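Local coordinates for F5/8 type C domain protein (Bacteroides ovatus, PDB 4ZRX) that probably hydrolyses alpha-L-fucosyl linkages in glycans, pairing an alpha-L-fucosidase TIM-barrel domain with a C-terminal F5/8 type C domain, at residues A[107-112]-A[169-174]; A[150-155]-A[162-167]; A[402-407]-A[427-432]. All coordinates share one frame; numbering follows the deposited sequence. Where two conformers were deposited one is given.

Contact 1. Residues A[107-112]-A[169-174]; sequences TATTKH and LTELLT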
loop_
_atom_site.group_PDB
_atom_site.type_symbol
_atom_site.label_atom_id
_atom_site.label_comp_id
_atom_site.label_asym_id
_atom_site.label_seq_id
_atom_site.Cartn_x
_atom_site.Cartn_y
_atom_site.Cartn_z
ATOM N N THR A 107 -1.692 27.056 -15.998
ATOM C CA THR A 107 -2.956 26.881 -16.688
ATOM C C THR A 107 -3.550 28.231 -17.131
ATOM O O THR A 107 -3.463 29.228 -16.437
ATOM C CB THR A 107 -3.936 26.149 -15.784
ATOM O OG1 THR A 107 -5.200 25.951 -16.428
ATOM C CG2 THR A 107 -4.161 26.848 -14.463
ATOM N N ALA A 108 -4.241 28.220 -18.258
ATOM C CA ALA A 108 -5.011 29.400 -18.703
ATOM C C ALA A 108 -6.296 29.547 -17.883
ATOM O O ALA A 108 -6.991 30.551 -17.981
ATOM C CB ALA A 108 -5.380 29.249 -20.194
ATOM N N THR A 109 -6.632 28.565 -17.030
ATOM C CA THR A 109 -7.951 28.519 -16.401
ATOM C C THR A 109 -8.088 29.311 -15.108
ATOM O O THR A 109 -9.220 29.654 -14.705
ATOM C CB THR A 109 -8.375 27.094 -16.045
ATOM O OG1 THR A 109 -7.416 26.496 -15.137
ATOM C CG2 THR A 109 -8.511 26.251 -17.269
ATOM N N THR A 110 -6.972 29.549 -14.446
ATOM C CA THR A 110 -7.001 30.163 -13.095
ATOM C C THR A 110 -5.662 30.775 -12.807
ATOM O O THR A 110 -4.641 30.363 -13.376
ATOM C CB THR A 110 -7.377 29.137 -12.021
ATOM O OG1 THR A 110 -7.369 29.721 -10.720
ATOM C CG2 THR A 110 -6.436 27.944 -12.018
ATOM N N LYS A 111 -5.691 31.804 -11.959
ATOM C CA LYS A 111 -4.506 32.412 -11.385
ATOM C C LYS A 111 -3.900 31.587 -10.274
ATOM O O LYS A 111 -2.781 31.857 -9.870
ATOM C CB LYS A 111 -4.829 33.810 -10.816
ATOM C CG LYS A 111 -5.264 34.819 -11.831
ATOM C CD LYS A 111 -5.535 36.127 -11.145
ATOM C CE LYS A 111 -5.901 37.144 -12.182
ATOM N NZ LYS A 111 -6.084 38.464 -11.547
ATOM N N HIS A 112 -4.622 30.592 -9.778
ATOM C CA HIS A 112 -4.191 29.846 -8.614
ATOM C C HIS A 112 -3.282 28.711 -9.089
ATOM O O HIS A 112 -3.677 27.532 -9.156
ATOM C CB HIS A 112 -5.394 29.328 -7.853
ATOM C CG HIS A 112 -5.062 28.911 -6.469
ATOM N ND1 HIS A 112 -4.478 29.789 -5.583
ATOM C CD2 HIS A 112 -5.277 27.761 -5.787
ATOM C CE1 HIS A 112 -4.329 29.178 -4.418
ATOM N NE2 HIS A 112 -4.757 27.944 -4.529
ATOM N N LEU A 169 -7.833 19.633 -17.958
ATOM C CA LEU A 169 -7.531 18.261 -18.419
ATOM C C LEU A 169 -6.952 18.280 -19.794
ATOM O O LEU A 169 -6.020 17.611 -20.076
ATOM C CB LEU A 169 -8.783 17.429 -18.321
ATOM C CG LEU A 169 -8.713 15.963 -18.761
ATOM C CD1 LEU A 169 -7.771 15.204 -17.852
ATOM C CD2 LEU A 169 -10.123 15.412 -18.726
ATOM N N THR A 170 -7.518 19.110 -20.681
ATOM C CA THR A 170 -7.036 19.252 -22.046
ATOM C C THR A 170 -5.634 19.799 -22.059
ATOM O O THR A 170 -4.807 19.312 -22.765
ATOM C CB THR A 170 -7.998 20.120 -22.870
ATOM O OG1 THR A 170 -9.296 19.495 -22.895
ATOM C CG2 THR A 170 -7.474 20.360 -24.292
ATOM N N GLU A 171 -5.308 20.748 -21.188
ATOM C CA GLU A 171 -3.915 21.201 -21.150
ATOM C C GLU A 171 -2.953 20.058 -20.792
ATOM O O GLU A 171 -1.882 19.826 -21.442
ATOM C CB GLU A 171 -3.760 22.347 -20.138
ATOM C CG GLU A 171 -4.427 23.602 -20.588
ATOM C CD GLU A 171 -4.607 24.645 -19.507
ATOM O OE1 GLU A 171 -4.599 24.302 -18.259
ATOM O OE2 GLU A 171 -4.817 25.837 -19.928
ATOM N N LEU A 172 -3.315 19.337 -19.738
ATOM C CA LEU A 172 -2.470 18.254 -19.239
ATOM C C LEU A 172 -2.288 17.134 -20.237
ATOM O O LEU A 172 -1.233 16.511 -20.269
ATOM C CB LEU A 172 -3.000 17.722 -17.885
ATOM C CG LEU A 172 -2.970 18.689 -16.694
ATOM C CD1 LEU A 172 -3.655 18.104 -15.514
ATOM C CD2 LEU A 172 -1.537 18.995 -16.364
ATOM N N LEU A 173 -3.315 16.926 -21.049
ATOM C CA LEU A 173 -3.309 15.823 -21.999
ATOM C C LEU A 173 -2.860 16.209 -23.406
ATOM O O LEU A 173 -2.825 15.354 -24.290
ATOM C CB LEU A 173 -4.694 15.183 -22.040
ATOM C CG LEU A 173 -5.216 14.573 -20.725
ATOM C CD1 LEU A 173 -6.431 13.751 -21.001
ATOM C CD2 LEU A 173 -4.254 13.799 -19.943
ATOM N N THR A 174 -2.561 17.489 -23.616
ATOM C CA THR A 174 -2.110 18.035 -24.916
ATOM C C THR A 174 -0.635 18.407 -24.880
ATOM O O THR A 174 0.176 18.013 -25.762
ATOM C CB THR A 174 -2.933 19.226 -25.286
ATOM O OG1 THR A 174 -4.308 18.840 -25.428
ATOM C CG2 THR A 174 -2.416 19.863 -26.658
#
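Glu171 alone carries the helix side of this contact, reaching from segment 169-174 to Thr107 and Ala108 in the 107-112 loop. Ahead of it, Leu169 packs on Val182 and Phe184 of strand 181-184, and Thr170 OG1 bonds back to Ile166 O. With CG anti to the carbonyl carbon (chi1 -69°) and the chain extended beyond it, Glu171 crosses the Thr107 side chain at about a right angle. Its OE1 takes a short hydrogen bond from Thr107 OG1 (2.5 Å) on the syn lone pair, and also accepts from Trp105 NE1. OE2 receives Ala108 N at 3.0 Å, again on the syn side but 22° out of the carboxylate plane. Farther on, Leu172 touches Trp105 and Leu173 returns to Val182. Within the loop, Thr107 OG1 accepts from Thr109 N at 3.0 Å, an ST turn, and from Thr109 OG1. Putting an alanine at Glu171 would probably leave Ala108 N, the Thr107 hydroxyl and the Trp105 indole without their shared acceptor. With three donors converging on the two oxygens, the carboxylate is probably ionised and its rotation fixed.

Contact 2. Residues A[150-155]-A[162-167]; sequences RNAECY and NDFFIR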
loop_
_atom_site.group_PDB
_atom_site.type_symbol
_atom_site.label_atom_id
_atom_site.label_comp_id
_atom_site.label_asym_id
_atom_site.label_seq_id
_atom_site.Cartn_x
_atom_site.Cartn_y
_atom_site.Cartn_z
ATOM N N ARG A 150 -11.294 23.184 -4.148
ATOM C CA ARG A 150 -11.744 24.047 -3.091
ATOM C C ARG A 150 -11.381 25.509 -3.369
ATOM O O ARG A 150 -11.724 26.358 -2.561
ATOM C CB ARG A 150 -11.076 23.618 -1.780
ATOM C CG ARG A 150 -11.457 22.176 -1.407
ATOM C CD ARG A 150 -10.721 21.746 -0.151
ATOM N NE ARG A 150 -11.443 22.170 1.054
ATOM C CZ ARG A 150 -11.161 21.735 2.291
ATOM N NH1 ARG A 150 -10.135 20.956 2.541
ATOM N NH2 ARG A 150 -11.926 22.130 3.294
ATOM N N ASN A 151 -10.661 25.799 -4.438
ATOM C CA ASN A 151 -10.279 27.178 -4.764
ATOM C C ASN A 151 -11.186 27.751 -5.822
ATOM O O ASN A 151 -11.669 28.887 -5.695
ATOM C CB ASN A 151 -8.869 27.244 -5.266
ATOM C CG ASN A 151 -8.486 28.649 -5.730
ATOM O OD1 ASN A 151 -8.641 29.018 -6.909
ATOM N ND2 ASN A 151 -8.032 29.459 -4.776
ATOM N N ALA A 152 -11.448 26.990 -6.860
ATOM C CA ALA A 152 -12.163 27.483 -8.016
ATOM C C ALA A 152 -13.554 28.034 -7.656
ATOM O O ALA A 152 -14.410 27.325 -7.122
ATOM C CB ALA A 152 -12.285 26.417 -9.084
ATOM N N GLU A 153 -13.788 29.299 -8.024
ATOM C CA GLU A 153 -15.044 29.930 -7.699
ATOM C C GLU A 153 -16.198 29.191 -8.351
ATOM O O GLU A 153 -17.281 29.150 -7.792
ATOM C CB GLU A 153 -15.015 31.372 -8.196
ATOM C CG GLU A 153 -16.254 32.194 -7.927
ATOM C CD GLU A 153 -16.119 33.627 -8.456
ATOM O OE1 GLU A 153 -15.079 33.932 -9.124
ATOM O OE2 GLU A 153 -17.047 34.447 -8.212
ATOM N N CYS A 154 -15.962 28.612 -9.537
ATOM C CA CYS A 154 -17.052 28.005 -10.291
ATOM C C CYS A 154 -17.355 26.583 -9.837
ATOM O O CYS A 154 -18.295 25.990 -10.352
ATOM C CB CYS A 154 -16.793 28.061 -11.801
ATOM S SG CYS A 154 -15.405 26.987 -12.344
ATOM N N TYR A 155 -16.566 26.025 -8.885
ATOM C CA TYR A 155 -16.865 24.686 -8.350
ATOM C C TYR A 155 -18.255 24.658 -7.729
ATOM O O TYR A 155 -18.561 25.468 -6.865
ATOM C CB TYR A 155 -15.854 24.212 -7.292
ATOM C CG TYR A 155 -16.081 22.772 -6.885
ATOM C CD1 TYR A 155 -15.646 21.719 -7.707
ATOM C CD2 TYR A 155 -16.736 22.446 -5.706
ATOM C CE1 TYR A 155 -15.832 20.401 -7.338
ATOM C CE2 TYR A 155 -16.950 21.161 -5.354
ATOM C CZ TYR A 155 -16.510 20.110 -6.173
ATOM O OH TYR A 155 -16.751 18.806 -5.806
ATOM N N ASN A 162 -17.493 21.974 -14.993
ATOM C CA ASN A 162 -17.197 20.907 -15.923
ATOM C C ASN A 162 -16.386 21.412 -17.084
ATOM O O ASN A 162 -15.403 20.797 -17.462
ATOM C CB ASN A 162 -18.470 20.200 -16.361
ATOM C CG ASN A 162 -19.022 19.275 -15.275
ATOM O OD1 ASN A 162 -18.259 18.637 -14.541
ATOM N ND2 ASN A 162 -20.321 19.136 -15.223
ATOM N N ASP A 163 -16.753 22.575 -17.649
ATOM C CA ASP A 163 -15.964 23.170 -18.746
ATOM C C ASP A 163 -14.554 23.498 -18.288
ATOM O O ASP A 163 -13.583 23.271 -19.021
ATOM C CB ASP A 163 -16.633 24.474 -19.266
ATOM C CG ASP A 163 -15.831 25.172 -20.388
ATOM O OD1 ASP A 163 -15.971 24.759 -21.565
ATOM O OD2 ASP A 163 -15.115 26.168 -20.119
ATOM N N PHE A 164 -14.464 24.089 -17.110
ATOM C CA PHE A 164 -13.191 24.507 -16.487
ATOM C C PHE A 164 -12.266 23.290 -16.315
ATOM O O PHE A 164 -11.085 23.325 -16.660
ATOM C CB PHE A 164 -13.579 25.129 -15.112
ATOM C CG PHE A 164 -12.405 25.499 -14.192
ATOM C CD1 PHE A 164 -11.792 26.735 -14.265
ATOM C CD2 PHE A 164 -11.963 24.604 -13.244
ATOM C CE1 PHE A 164 -10.744 27.059 -13.375
ATOM C CE2 PHE A 164 -10.995 24.912 -12.394
ATOM C CZ PHE A 164 -10.348 26.127 -12.470
ATOM N N PHE A 165 -12.858 22.244 -15.797
ATOM C CA PHE A 165 -12.166 20.958 -15.584
ATOM C C PHE A 165 -11.670 20.373 -16.875
ATOM O O PHE A 165 -10.531 19.961 -16.969
ATOM C CB PHE A 165 -13.053 19.996 -14.850
ATOM C CG PHE A 165 -12.301 18.772 -14.265
ATOM C CD1 PHE A 165 -11.592 18.897 -13.074
ATOM C CD2 PHE A 165 -12.266 17.585 -14.946
ATOM C CE1 PHE A 165 -10.906 17.822 -12.555
ATOM C CE2 PHE A 165 -11.599 16.480 -14.420
ATOM C CZ PHE A 165 -10.903 16.621 -13.211
ATOM N N ILE A 166 -12.514 20.393 -17.921
ATOM C CA ILE A 166 -12.081 19.890 -19.199
ATOM C C ILE A 166 -10.964 20.749 -19.720
ATOM O O ILE A 166 -10.068 20.233 -20.371
ATOM C CB ILE A 166 -13.294 19.797 -20.218
ATOM C CG1 ILE A 166 -14.179 18.630 -19.775
ATOM C CG2 ILE A 166 -12.807 19.583 -21.648
ATOM C CD1 ILE A 166 -15.514 18.556 -20.495
ATOM N N ARG A 167 -11.021 22.085 -19.519
ATOM C CA ARG A 167 -9.926 22.902 -20.029
ATOM C C ARG A 167 -8.631 22.575 -19.320
ATOM O O ARG A 167 -7.601 22.463 -19.976
ATOM C CB ARG A 167 -10.229 24.397 -19.982
ATOM C CG ARG A 167 -11.094 24.792 -21.113
ATOM C CD ARG A 167 -11.635 26.202 -20.886
ATOM N NE ARG A 167 -10.611 27.222 -20.618
ATOM C CZ ARG A 167 -10.701 28.130 -19.634
ATOM N NH1 ARG A 167 -11.706 28.092 -18.772
ATOM N NH2 ARG A 167 -9.769 29.058 -19.493
#
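The Phe164 side chain meets Ala152 and Cys154, the two residues of loop 150-155 that touch helix segment 162-167. It leaves the helix with CG anti to the backbone N (chi1 173°), which carries the ring out toward the loop. Both loop residues approach from the same side of the ring plane, each obliquely, but at different places. Ala152 CB sits near the far end of the ring, 3.9 Å from Phe164 CE2 and equally close to CZ. Cys154 SG stands at the root of the side chain, 3.8 Å from Phe164 CB, with CG as near. The sulfur lies 4.3 Å from the centroid of the Phe164 ring and 30° off its normal, a sulfur-aromatic contact. It gets there because SG is placed between the backbone N and the carbonyl carbon of Cys154 (chi1 68°). Cys154 also touches Arg160 and Tyr161 in the first turns of the helix.

Backbone geometry brings the two small side chains to the same ring: Ala152 to Tyr155 form a type I beta turn, closed by Tyr155 N to Ala152 O at 3.1 Å. Before the turn, Asp149 OD1 accepts from the backbone N of both Asn151 and Ala152. Thr109 touches Phe164 as well, adding a second loop around the ring. The contact thus folds the loop that follows strand 140-145 back onto the helix it leads into, a beta-alpha connection of the TIM-barrel domain.

Contact 3. Residues A[402-407]-A[427-432]; sequences EAFTVE and RMLRFP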
loop_
_atom_site.group_PDB
_atom_site.type_symbol
_atom_site.label_atom_id
_atom_site.label_comp_id
_atom_site.label_asym_id
_atom_site.label_seq_id
_atom_site.Cartn_x
_atom_site.Cartn_y
_atom_site.Cartn_z
ATOM N N GLU A 402 -10.727 -20.220 -9.124
ATOM C CA GLU A 402 -11.457 -19.960 -7.896
ATOM C C GLU A 402 -10.850 -20.580 -6.631
ATOM O O GLU A 402 -11.060 -20.046 -5.540
ATOM C CB GLU A 402 -12.874 -20.405 -8.034
ATOM C CG GLU A 402 -13.630 -19.633 -9.069
ATOM C CD GLU A 402 -15.009 -20.199 -9.350
ATOM O OE1 GLU A 402 -15.058 -21.430 -9.604
ATOM O OE2 GLU A 402 -16.070 -19.437 -9.314
ATOM N N ALA A 403 -10.141 -21.698 -6.764
ATOM C CA ALA A 403 -9.402 -22.301 -5.640
ATOM C C ALA A 403 -8.283 -23.168 -6.154
ATOM O O ALA A 403 -8.434 -23.844 -7.185
ATOM C CB ALA A 403 -10.344 -23.150 -4.789
ATOM N N PHE A 404 -7.145 -23.139 -5.465
ATOM C CA PHE A 404 -6.011 -23.915 -5.925
ATOM C C PHE A 404 -5.149 -24.277 -4.709
ATOM O O PHE A 404 -5.216 -23.656 -3.658
ATOM C CB PHE A 404 -5.149 -23.189 -6.978
ATOM C CG PHE A 404 -4.447 -22.002 -6.470
ATOM C CD1 PHE A 404 -5.074 -20.738 -6.434
ATOM C CD2 PHE A 404 -3.136 -22.088 -6.070
ATOM C CE1 PHE A 404 -4.395 -19.652 -5.942
ATOM C CE2 PHE A 404 -2.442 -21.001 -5.604
ATOM C CZ PHE A 404 -3.110 -19.742 -5.518
ATOM N N THR A 405 -4.323 -25.296 -4.918
ATOM C CA THR A 405 -3.388 -25.813 -3.958
ATOM C C THR A 405 -2.026 -25.983 -4.610
ATOM O O THR A 405 -1.963 -26.345 -5.772
ATOM C CB THR A 405 -3.886 -27.197 -3.455
ATOM O OG1 THR A 405 -5.196 -27.000 -2.894
ATOM C CG2 THR A 405 -2.944 -27.754 -2.354
ATOM N N VAL A 406 -0.952 -25.736 -3.850
ATOM C CA VAL A 406 0.407 -25.926 -4.283
ATOM C C VAL A 406 1.139 -26.839 -3.296
ATOM O O VAL A 406 1.039 -26.689 -2.092
ATOM C CB VAL A 406 1.203 -24.618 -4.364
ATOM C CG1 VAL A 406 2.481 -24.837 -4.967
ATOM C CG2 VAL A 406 0.402 -23.556 -5.166
ATOM N N GLU A 407 1.826 -27.847 -3.886
ATOM C CA GLU A 407 2.606 -28.816 -3.154
ATOM C C GLU A 407 4.020 -28.862 -3.701
ATOM O O GLU A 407 4.253 -28.535 -4.845
ATOM C CB GLU A 407 1.952 -30.197 -3.264
ATOM C CG GLU A 407 0.582 -30.201 -2.654
ATOM C CD GLU A 407 -0.268 -31.365 -3.102
ATOM O OE1 GLU A 407 0.034 -32.048 -4.122
ATOM O OE2 GLU A 407 -1.271 -31.594 -2.433
ATOM N N ARG A 427 -0.454 -13.984 -8.612
ATOM C CA ARG A 427 -0.701 -14.322 -7.223
ATOM C C ARG A 427 0.571 -14.967 -6.685
ATOM O O ARG A 427 1.168 -15.855 -7.359
ATOM C CB ARG A 427 -1.835 -15.300 -7.118
ATOM C CG ARG A 427 -2.136 -15.837 -5.697
ATOM C CD ARG A 427 -2.537 -14.756 -4.729
ATOM N NE ARG A 427 -3.307 -15.291 -3.591
ATOM C CZ ARG A 427 -2.843 -15.516 -2.364
ATOM N NH1 ARG A 427 -1.632 -15.187 -1.948
ATOM N NH2 ARG A 427 -3.695 -15.994 -1.469
HETATM N N MSE A 428 1.014 -14.488 -5.531
HETATM C CA MSE A 428 2.188 -15.046 -4.883
HETATM C C MSE A 428 1.831 -15.595 -3.514
HETATM O O MSE A 428 0.998 -15.029 -2.796
HETATM C CB MSE A 428 3.327 -14.068 -4.796
HETATM C CG MSE A 428 3.765 -13.675 -6.160
HETATM SE SE MSE A 428 5.381 -12.616 -6.383
HETATM C CE MSE A 428 4.639 -10.880 -6.167
ATOM N N LEU A 429 2.469 -16.707 -3.191
ATOM C CA LEU A 429 2.281 -17.428 -1.923
ATOM C C LEU A 429 3.604 -17.594 -1.246
ATOM O O LEU A 429 4.585 -18.022 -1.881
ATOM C CB LEU A 429 1.701 -18.807 -2.197
ATOM C CG LEU A 429 0.254 -18.870 -2.638
ATOM C CD1 LEU A 429 -0.025 -20.300 -3.084
ATOM C CD2 LEU A 429 -0.656 -18.400 -1.494
ATOM N N ARG A 430 3.668 -17.248 0.028
ATOM C CA ARG A 430 4.827 -17.410 0.824
ATOM C C ARG A 430 4.579 -18.498 1.884
ATOM O O ARG A 430 3.468 -18.654 2.417
ATOM C CB ARG A 430 5.237 -16.090 1.475
ATOM C CG ARG A 430 5.784 -15.096 0.460
ATOM C CD ARG A 430 6.390 -13.866 1.077
ATOM N NE ARG A 430 5.400 -13.028 1.758
ATOM C CZ ARG A 430 5.713 -11.968 2.514
ATOM N NH1 ARG A 430 6.990 -11.649 2.758
ATOM N NH2 ARG A 430 4.769 -11.219 3.045
ATOM N N PHE A 431 5.647 -19.174 2.272
ATOM C CA PHE A 431 5.536 -20.305 3.191
ATOM C C PHE A 431 6.895 -20.621 3.769
ATOM O O PHE A 431 7.896 -20.160 3.254
ATOM C CB PHE A 431 4.982 -21.552 2.472
ATOM C CG PHE A 431 5.645 -21.852 1.172
ATOM C CD1 PHE A 431 6.729 -22.659 1.111
ATOM C CD2 PHE A 431 5.127 -21.324 -0.015
ATOM C CE1 PHE A 431 7.331 -22.934 -0.105
ATOM C CE2 PHE A 431 5.744 -21.611 -1.251
ATOM C CZ PHE A 431 6.856 -22.378 -1.283
ATOM N N PRO A 432 6.959 -21.453 4.808
ATOM C CA PRO A 432 8.303 -21.756 5.359
ATOM C C PRO A 432 9.147 -22.521 4.355
ATOM O O PRO A 432 8.614 -23.414 3.678
ATOM C CB PRO A 432 8.011 -22.640 6.601
ATOM C CG PRO A 432 6.595 -22.296 6.954
ATOM C CD PRO A 432 5.866 -21.966 5.661
#
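Phe404 and Leu429, facing each other from two different strands, supply most of the buried surface, with Arg427 next. Phe404 CE2 lies 3.6 Å from Leu429 CD1, the two side chains arriving from opposite directions and the methyl standing obliquely to the ring. Leu429 was deposited in two conformers, so this fit describes one of them. Its CD1 is shared: Val406 CG2, two residues along from Phe404, meets the same methyl at 3.9 Å. Val406 CG2 also lies in the plane of the Phe404 ring at its edge, so Val406 and Phe404, on one face of the strand, touch each other as well as Leu429.

Arg427 takes part through its aliphatic portion. Its CG comes up to the edge of the Phe404 ring, near the ring plane, 4.0 Å from Phe404 CZ. The chain then bends at chi2 (62°), and the guanidinium plane is turned 82° from that of the ring; Arg427 NH1 makes a weak hydrogen bond to Met428 O, 2.8 Å with a poor angle at the hydrogen. Arg427 also touches Glu236 and Tyr321, loop residues of the fucosidase-family region. Leu391, Ile423 and Ile443 also touch Phe404.

The strand segments approach to 10.3 Å between axes and are inclined by 45°, a spacing that suits sheets stacked face to face through their side chains. Strand 401-410 is an inner strand of one four-stranded antiparallel sheet and strand 427-431 an outermost strand of another, and their apolar layer is part of the core of a beta sandwich, as in the domain that follows the barrel in related alpha-L-fucosidases.

In the fold
Following the chain from the N terminus, the loop after strand 91-97 contains 107-112, which contact 1 later joins to the C-terminal part of helix 158-174. Inside that long excursion lies contact 2, a much tighter closure between the 150-155 loop and an earlier turn of the same helix. The nested pair touch directly, for instance His112 against Asn151, and the centres of the two contacts lie about 10 Å apart. Together they gather two loops of the barrel domain on one helix. Contact 3 comes afterwards in series, joining two sheets of the beta sandwich, its centre about 48 Å from both other centres and across the centre of the chain.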